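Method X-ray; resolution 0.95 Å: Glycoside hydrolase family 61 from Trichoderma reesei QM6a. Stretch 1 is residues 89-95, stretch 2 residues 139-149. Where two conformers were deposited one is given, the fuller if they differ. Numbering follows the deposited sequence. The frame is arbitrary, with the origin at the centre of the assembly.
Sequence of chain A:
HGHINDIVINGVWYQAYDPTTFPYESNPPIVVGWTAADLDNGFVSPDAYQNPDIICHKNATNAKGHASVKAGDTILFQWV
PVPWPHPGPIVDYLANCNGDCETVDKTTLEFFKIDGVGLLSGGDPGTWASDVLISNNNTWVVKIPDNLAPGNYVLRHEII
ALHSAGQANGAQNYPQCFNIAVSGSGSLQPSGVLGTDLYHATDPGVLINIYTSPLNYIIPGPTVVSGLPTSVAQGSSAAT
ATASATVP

Stretch 1 89-95: PIVDYLA
Stretch 2, residues 139-149: TWVVKIPDNLA

Residues 90-95 and 139-143 are strands of one chain, packed face to face through their side chains. Their axes approach to 8.9 Å, too far for backbone pairing. They run in roughly the same direction, crossing at -38°. Phi/psi values are extended, from -132/133 at Ile90 to -139/131 at Ala95, and from -123/159 at Thr139 to -107/127 at Lys143. The register pairs Ile90 with Trp140 (CA to CA 8.5 Å), Asp92 with Val142 (CA to CA 7.5 Å) and Leu94 with Ile144 (CA to CA 9.0 Å). After Ile144 (-71/124) the chain makes a type I turn from Pro145 to Leu148. Asp146 is at -56/-35 and Asn147 at -100/12. Leu148 N donates to Pro145 O at 3.1 Å. The side chain of Lys143, all t, extends alongside Asp146, and its NZ forms a salt bridge with Asp146 OD2 at 2.9 Å.

Strand alternation points Ile90, Asp92 and Leu94 toward stretch 2, and Val91 and Tyr93 away. Trp140 and Val142 answer from the other side. Ile90 (m, t) lies against the indole of Trp140 (chi1 t, chi2 -102°). Its CG2 sits 3.6 Å from the centroid of the Trp140 five-membered ring, 3° off the normal, a CH-pi contact over the face. Its CD1 is 3.6 Å from Trp140 CE3.

Asp92 (chi1 m, chi2 -89°) places OD2 3.4 Å from Trp140 NE1. Asp92 OD1 and Trp140 NE1 both have hydrogen bonds elsewhere in the structure. Asp92 CB also touches Val142 CG2 (chi1 p) at 3.8 Å.

Leu94 (m, t) closes the contact with hydrocarbon alone. Its CD1 meets CD2 of Leu148 (t, p) at 3.6 Å. Its CD2 lies 4.4 Å from CD1 of Ile144 (m, m), whose CA-to-CB bond points sideways. The contact buries 329 Å² in all.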

ATOM      1  N   PRO A  89      -8.406   3.758   7.242  1.00  4.32           N
ATOM      2  CA  PRO A  89      -7.031   3.461   7.640  1.00  4.30           C
ATOM      3  C   PRO A  89      -6.097   3.310   6.447  1.00  4.04           C
ATOM      4  O   PRO A  89      -6.518   3.154   5.294  1.00  4.41           O
ATOM      5  CB  PRO A  89      -7.194   2.093   8.340  1.00  4.86           C
ATOM      6  CG  PRO A  89      -8.301   1.429   7.576  1.00  4.86           C
ATOM      7  CD  PRO A  89      -9.277   2.584   7.325  1.00  4.79           C
ATOM      8  N   ILE A  90      -4.802   3.330   6.776  1.00  3.81           N
ATOM      9  CA  ILE A  90      -3.731   3.142   5.798  1.00  3.90           C
ATOM     10  C   ILE A  90      -2.768   2.109   6.374  1.00  4.03           C
ATOM     11  O   ILE A  90      -2.399   2.188   7.565  1.00  4.37           O
ATOM     12  CB  ILE A  90      -2.999   4.473   5.503  1.00  4.30           C
ATOM     13  CG1 ILE A  90      -3.982   5.432   4.828  1.00  4.58           C
ATOM     14  CG2 ILE A  90      -1.784   4.233   4.613  1.00  4.95           C
ATOM     15  CD1 ILE A  90      -3.450   6.839   4.627  1.00  5.55           C
ATOM     16  N   VAL A  91      -2.385   1.131   5.542  1.00  3.89           N
ATOM     17  CA  VAL A  91      -1.463   0.076   5.955  1.00  3.97           C
ATOM     18  C   VAL A  91      -0.451  -0.155   4.862  1.00  3.95           C
ATOM     19  O   VAL A  91      -0.664   0.117   3.678  1.00  4.85           O
ATOM     20  CB  VAL A  91      -2.245  -1.245   6.250  1.00  4.42           C
ATOM     21  CG1 VAL A  91      -3.088  -1.120   7.509  1.00  5.07           C
ATOM     22  CG2 VAL A  91      -3.071  -1.710   5.066  1.00  4.91           C
ATOM     23  N   ASP A  92       0.692  -0.728   5.280  1.00  3.76           N
ATOM     24  CA  ASP A  92       1.752  -1.101   4.349  1.00  3.90           C
ATOM     25  C   ASP A  92       2.307  -2.448   4.727  1.00  4.09           C
ATOM     26  O   ASP A  92       2.514  -2.736   5.925  1.00  4.07           O
ATOM     27  CB  ASP A  92       2.921  -0.097   4.349  1.00  4.21           C
ATOM     28  CG  ASP A  92       2.493   1.225   3.769  1.00  4.52           C
ATOM     29  OD1 ASP A  92       2.599   1.421   2.544  1.00  4.98           O
ATOM     30  OD2 ASP A  92       2.025   2.121   4.548  1.00  5.01           O
ATOM     31  N   TYR A  93       2.594  -3.250   3.705  1.00  3.90           N
ATOM     32  CA  TYR A  93       3.159  -4.573   3.868  1.00  3.95           C
ATOM     33  C   TYR A  93       4.353  -4.733   2.938  1.00  3.89           C
ATOM     34  O   TYR A  93       4.468  -4.080   1.899  1.00  4.15           O
ATOM     35  CB  TYR A  93       2.164  -5.670   3.456  1.00  4.22           C
ATOM     36  CG  TYR A  93       0.845  -5.664   4.184  1.00  4.06           C
ATOM     37  CD1 TYR A  93      -0.206  -4.853   3.775  1.00  4.42           C
ATOM     38  CD2 TYR A  93       0.630  -6.518   5.248  1.00  4.21           C
ATOM     39  CE1 TYR A  93      -1.428  -4.873   4.398  1.00  4.59           C
ATOM     40  CE2 TYR A  93      -0.615  -6.560   5.879  1.00  4.80           C
ATOM     41  CZ  TYR A  93      -1.635  -5.744   5.465  1.00  4.63           C
ATOM     42  OH  TYR A  93      -2.840  -5.826   6.106  1.00  5.19           O
ATOM     43  N   LEU A  94       5.225  -5.687   3.313  1.00  4.13           N
ATOM     44  CA  LEU A  94       6.253  -6.201   2.414  1.00  4.18           C
ATOM     45  C   LEU A  94       6.050  -7.703   2.262  1.00  4.13           C
ATOM     46  O   LEU A  94       5.615  -8.370   3.213  1.00  4.59           O
ATOM     47  CB  LEU A  94       7.660  -5.948   2.936  1.00  4.54           C
ATOM     48  CG  LEU A  94       8.080  -4.497   3.013  1.00  5.00           C
ATOM     49  CD1 LEU A  94       9.384  -4.344   3.745  1.00  6.00           C
ATOM     50  CD2 LEU A  94       8.234  -3.870   1.647  1.00  6.66           C
ATOM     51  N   ALA A  95       6.452  -8.253   1.118  1.00  4.59           N
ATOM     52  CA  ALA A  95       6.503  -9.699   0.935  1.00  4.69           C
ATOM     53  C   ALA A  95       7.763 -10.014   0.174  1.00  4.87           C
ATOM     54  O   ALA A  95       8.043  -9.418  -0.874  1.00  5.12           O
ATOM     55  CB  ALA A  95       5.313 -10.251   0.163  1.00  5.02           C
ATOM     56  N   THR A 139      -0.229  12.492   0.510  1.00  4.19           N
ATOM     57  CA  THR A 139       0.923  11.623   0.626  1.00  4.12           C
ATOM     58  C   THR A 139       0.858  10.811   1.898  1.00  4.02           C
ATOM     59  O   THR A 139       0.217  11.176   2.893  1.00  4.22           O
ATOM     60  CB  THR A 139       2.252  12.383   0.550  1.00  3.97           C
ATOM     61  OG1 THR A 139       2.436  13.225   1.697  1.00  4.43           O
ATOM     62  CG2 THR A 139       2.363  13.185  -0.730  1.00  4.34           C
ATOM     63  N   TRP A 140       1.618   9.706   1.878  1.00  4.13           N
ATOM     64  CA  TRP A 140       1.865   8.852   3.053  1.00  4.19           C
ATOM     65  C   TRP A 140       3.311   8.475   3.008  1.00  4.32           C
ATOM     66  O   TRP A 140       3.849   8.183   1.925  1.00  4.55           O
ATOM     67  CB  TRP A 140       0.986   7.605   3.038  1.00  4.38           C
ATOM     68  CG  TRP A 140       1.043   6.825   4.304  1.00  4.26           C
ATOM     69  CD1 TRP A 140       1.741   5.660   4.555  1.00  4.34           C
ATOM     70  CD2 TRP A 140       0.438   7.187   5.544  1.00  4.21           C
ATOM     71  NE1 TRP A 140       1.577   5.276   5.848  1.00  4.63           N
ATOM     72  CE2 TRP A 140       0.794   6.188   6.501  1.00  4.68           C
ATOM     73  CE3 TRP A 140      -0.378   8.247   5.953  1.00  5.04           C
ATOM     74  CZ2 TRP A 140       0.343   6.225   7.830  1.00  5.17           C
ATOM     75  CZ3 TRP A 140      -0.829   8.273   7.244  1.00  5.65           C
ATOM     76  CH2 TRP A 140      -0.454   7.296   8.176  1.00  5.92           C
ATOM     77  N   VAL A 141       3.973   8.416   4.181  1.00  4.34           N
ATOM     78  CA  VAL A 141       5.377   8.033   4.304  0.81  4.68           C
ATOM     79  C   VAL A 141       5.492   6.747   5.085  1.00  4.29           C
ATOM     80  O   VAL A 141       4.933   6.638   6.177  1.00  4.76           O
ATOM     81  CB  VAL A 141       6.183   9.148   5.004  0.81  5.96           C
ATOM     82  CG1 VAL A 141       7.645   8.734   5.197  0.81  6.43           C
ATOM     83  CG2 VAL A 141       6.100  10.418   4.168  0.81  7.03           C
ATOM     84  N   VAL A 142       6.243   5.773   4.535  0.93  5.03           N
ATOM     85  CA  VAL A 142       6.588   4.525   5.256  0.93  5.26           C
ATOM     86  C   VAL A 142       8.100   4.425   5.302  0.93  5.47           C
ATOM     87  O   VAL A 142       8.784   4.832   4.379  0.93  6.78           O
ATOM     88  CB  VAL A 142       5.904   3.288   4.592  0.93  5.86           C
ATOM     89  CG1 VAL A 142       6.574   2.923   3.281  0.93  6.09           C
ATOM     90  CG2 VAL A 142       5.836   2.099   5.546  0.93  6.69           C
ATOM     91  N   LYS A 143       8.599   3.808   6.368  1.00  5.91           N
ATOM     92  CA  LYS A 143      10.015   3.534   6.511  0.54  5.93           C
ATOM     93  C   LYS A 143      10.312   2.056   6.315  1.00  5.99           C
ATOM     94  O   LYS A 143       9.684   1.202   6.958  1.00  6.50           O
ATOM     95  CB  LYS A 143      10.501   4.022   7.870  0.54  6.19           C
ATOM     96  CG  LYS A 143      11.957   3.678   8.119  0.54  7.37           C
ATOM     97  CD  LYS A 143      12.488   4.323   9.394  0.54  8.65           C
ATOM     98  CE  LYS A 143      13.717   3.600   9.940  0.54  9.68           C
ATOM     99  NZ  LYS A 143      14.166   4.139  11.267  0.54 10.66           N
ATOM    100  N   ILE A 144      11.248   1.757   5.422  1.00  6.17           N
ATOM    101  CA  ILE A 144      11.712   0.372   5.307  1.00  6.45           C
ATOM    102  C   ILE A 144      12.552   0.072   6.579  1.00  6.59           C
ATOM    103  O   ILE A 144      13.481   0.816   6.897  1.00  7.33           O
ATOM    104  CB  ILE A 144      12.559   0.201   4.061  1.00  6.98           C
ATOM    105  CG1 ILE A 144      11.744   0.556   2.814  1.00  7.49           C
ATOM    106  CG2 ILE A 144      13.111  -1.206   3.991  1.00  7.37           C
ATOM    107  CD1 ILE A 144      10.448  -0.190   2.626  1.00  8.31           C
ATOM    108  N   PRO A 145      12.207  -0.965   7.344  1.00  6.90           N
ATOM    109  CA  PRO A 145      12.895  -1.199   8.642  1.00  7.78           C
ATOM    110  C   PRO A 145      14.403  -1.210   8.492  1.00  8.19           C
ATOM    111  O   PRO A 145      14.945  -1.806   7.558  1.00  8.61           O
ATOM    112  CB  PRO A 145      12.338  -2.552   9.059  1.00  8.58           C
ATOM    113  CG  PRO A 145      10.949  -2.581   8.503  1.00  8.51           C
ATOM    114  CD  PRO A 145      11.092  -1.907   7.145  1.00  7.40           C
ATOM    115  N   ASP A 146      15.082  -0.575   9.446  1.00  9.68           N
ATOM    116  CA  ASP A 146      16.530  -0.507   9.439  1.00  9.97           C
ATOM    117  C   ASP A 146      17.192  -1.877   9.390  1.00  9.27           C
ATOM    118  O   ASP A 146      18.248  -2.019   8.779  1.00 10.58           O
ATOM    119  CB  ASP A 146      17.031   0.204  10.720  1.00 11.57           C
ATOM    120  CG  ASP A 146      16.710   1.673  10.787  1.00 13.91           C
ATOM    121  OD1 ASP A 146      16.959   2.343   9.800  1.00 16.07           O
ATOM    122  OD2 ASP A 146      16.295   2.197  11.854  1.00 21.46           O
ATOM    123  N   ASN A 147      16.560  -2.844  10.043  1.00  9.07           N
ATOM    124  CA  ASN A 147      17.140  -4.173  10.143  0.57  9.74           C
ATOM    125  C   ASN A 147      16.582  -5.189   9.163  1.00  8.58           C
ATOM    126  O   ASN A 147      16.880  -6.393   9.245  1.00  9.22           O
ATOM    127  CB  ASN A 147      17.068  -4.649  11.587  0.57 12.66           C
ATOM    128  CG  ASN A 147      18.065  -3.911  12.465  0.57 15.23           C
ATOM    129  OD1 ASN A 147      18.948  -3.191  11.978  0.57 16.50           O
ATOM    130  ND2 ASN A 147      17.922  -4.078  13.757  0.57 17.19           N
ATOM    131  N   LEU A 148      15.803  -4.743   8.157  1.00  8.07           N
ATOM    132  CA  LEU A 148      15.243  -5.688   7.198  1.00  7.61           C
ATOM    133  C   LEU A 148      16.346  -6.436   6.465  1.00  8.06           C
ATOM    134  O   LEU A 148      17.298  -5.830   5.973  1.00  8.53           O
ATOM    135  CB  LEU A 148      14.391  -4.928   6.179  1.00  7.64           C
ATOM    136  CG  LEU A 148      13.624  -5.816   5.202  1.00  8.07           C
ATOM    137  CD1 LEU A 148      12.611  -6.690   5.848  1.00  9.98           C
ATOM    138  CD2 LEU A 148      12.953  -4.993   4.132  1.00  7.73           C
ATOM    139  N   ALA A 149      16.171  -7.739   6.304  1.00  8.06           N
ATOM    140  CA  ALA A 149      17.167  -8.525   5.595  1.00  8.55           C
ATOM    141  C   ALA A 149      17.224  -8.095   4.135  1.00  7.80           C
ATOM    142  O   ALA A 149      16.175  -7.800   3.515  1.00  8.28           O
ATOM    143  CB  ALA A 149      16.800  -9.983   5.633  1.00  9.54           C
TER